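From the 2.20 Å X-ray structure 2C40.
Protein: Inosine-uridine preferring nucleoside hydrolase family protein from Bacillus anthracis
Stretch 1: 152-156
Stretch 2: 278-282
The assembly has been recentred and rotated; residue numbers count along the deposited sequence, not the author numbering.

Stretch 1 152-156: GGTFR
Stretch 2 (278-282) RTVET

A short strand, 279-281, is pinned to an irregular loop, 152-156, of the same chain by one threonine hydroxyl, one water and one aromatic ring, with 208 Å² buried over both sides. The CA traces run roughly the same way, and two CA-CA distances set the register: Gly153 to Thr279 at 5.7 Å and Phe155 to Val280 at 6.2 Å.

Arg278 (phi/psi -60/131) leads in with its CB pointing away. Thr279 (-104/132) is the hub. Its CB points toward the loop, and chi1 in p (52°) brings OG1 to Thr154 O, to which it donates a short hydrogen bond of 2.6 Å. Water 1 links the same two residues a second way, accepting from Thr279 N at 3.0 Å and donating to Thr154 O at 2.8 Å. That carbonyl thus receives two donors; Thr279 O, a fellow acceptor, lies 3.1 Å from Thr154 O without bonding. A threonine suits this buried place because its small side chain carries a donor on a short stem.

The loop makes room for it. Gly153, at 82/170, has a positive phi that favours glycine, and its CA lies 3.7 Å from Thr279 OG1; an ideal CB would come within a tight 3.2 Å of that hydroxyl. Thr154 is extended (-161/149, chi1 t), its CB turned away, so it serves this contact through its backbone.

Val280 (-135/129, chi1 t) points its CB away and offers backbone instead: its N is 3.8 Å from Phe155 CE2. Phe155 (-116/6, chi1 m, chi2 97°) starts sideways, but its ring reaches the strand, with Thr279 OG1 over one face and CE2 3.9 Å from Thr279 CB.

Glu281 (-78/124, chi1 t, chi2 t) is exposed, its CB sideways, while its N sits at the ring edge, 3.8 Å from Phe155 CD2. Thr282 (-136/143, chi1 m) lies beyond contact.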

# COMPACT_ATOMS: atom_id res chain seq x y z
N GLY A 152 -6.56 15.54 17.90
CA GLY A 152 -7.76 16.15 17.34
C GLY A 152 -7.64 17.66 17.30
O GLY A 152 -6.78 18.27 17.97
N GLY A 153 -8.48 18.25 16.46
CA GLY A 153 -8.70 19.69 16.43
C GLY A 153 -7.66 20.43 15.64
O GLY A 153 -6.65 19.86 15.24
N THR A 154 -7.96 21.71 15.42
CA THR A 154 -7.02 22.69 14.89
C THR A 154 -7.53 24.12 15.20
O THR A 154 -8.76 24.37 15.30
CB THR A 154 -6.77 22.49 13.34
OG1 THR A 154 -5.74 23.35 12.87
CG2 THR A 154 -8.05 22.71 12.49
N PHE A 155 -6.58 25.02 15.37
CA PHE A 155 -6.88 26.44 15.64
C PHE A 155 -6.38 27.34 14.52
O PHE A 155 -6.52 28.55 14.59
CB PHE A 155 -6.37 26.87 17.04
CG PHE A 155 -6.97 26.05 18.17
CD1 PHE A 155 -6.28 24.98 18.70
CD2 PHE A 155 -8.21 26.34 18.68
CE1 PHE A 155 -6.83 24.21 19.69
CE2 PHE A 155 -8.78 25.57 19.68
CZ PHE A 155 -8.09 24.51 20.19
N ARG A 156 -5.89 26.74 13.44
CA ARG A 156 -5.77 27.44 12.15
C ARG A 156 -7.14 27.68 11.51
O ARG A 156 -8.14 27.02 11.85
CB ARG A 156 -4.99 26.63 11.14
CG ARG A 156 -3.51 26.46 11.46
CD ARG A 156 -3.07 25.20 10.81
NE ARG A 156 -1.64 25.02 10.69
CZ ARG A 156 -1.09 23.90 10.23
NH1 ARG A 156 -1.85 22.89 9.89
NH2 ARG A 156 0.23 23.78 10.14
N ARG A 278 -15.37 22.04 14.24
CA ARG A 278 -14.43 23.16 14.49
C ARG A 278 -14.15 23.39 15.98
O ARG A 278 -15.06 23.46 16.78
CB ARG A 278 -14.95 24.47 13.86
CG ARG A 278 -13.85 25.53 13.62
CD ARG A 278 -14.42 26.91 13.43
NE ARG A 278 -15.15 27.10 12.17
CZ ARG A 278 -15.82 28.22 11.89
NH1 ARG A 278 -15.82 29.22 12.74
NH2 ARG A 278 -16.47 28.37 10.75
N THR A 279 -12.86 23.51 16.32
CA THR A 279 -12.40 23.88 17.63
C THR A 279 -11.94 25.32 17.56
O THR A 279 -11.18 25.70 16.65
CB THR A 279 -11.21 22.99 18.07
OG1 THR A 279 -10.19 23.00 17.06
CG2 THR A 279 -11.66 21.57 18.36
N VAL A 280 -12.39 26.11 18.54
CA VAL A 280 -12.29 27.55 18.53
C VAL A 280 -11.81 28.02 19.91
O VAL A 280 -12.39 27.64 20.91
CB VAL A 280 -13.69 28.20 18.22
CG1 VAL A 280 -13.61 29.72 18.21
CG2 VAL A 280 -14.25 27.70 16.92
N GLU A 281 -10.77 28.86 19.96
CA GLU A 281 -10.32 29.43 21.22
C GLU A 281 -11.25 30.58 21.63
O GLU A 281 -11.47 31.48 20.83
CB GLU A 281 -8.87 29.92 21.12
CG GLU A 281 -8.40 30.60 22.41
CD GLU A 281 -7.00 31.21 22.37
OE1 GLU A 281 -6.57 31.73 23.44
OE2 GLU A 281 -6.35 31.17 21.30
N THR A 282 -11.83 30.49 22.83
CA THR A 282 -12.80 31.45 23.36
C THR A 282 -12.40 31.71 24.79
O THR A 282 -12.02 30.76 25.47
CB THR A 282 -14.24 30.86 23.48
OG1 THR A 282 -14.55 29.95 22.43
CG2 THR A 282 -15.26 31.99 23.47
O HOH W 1 -10.96 23.28 13.98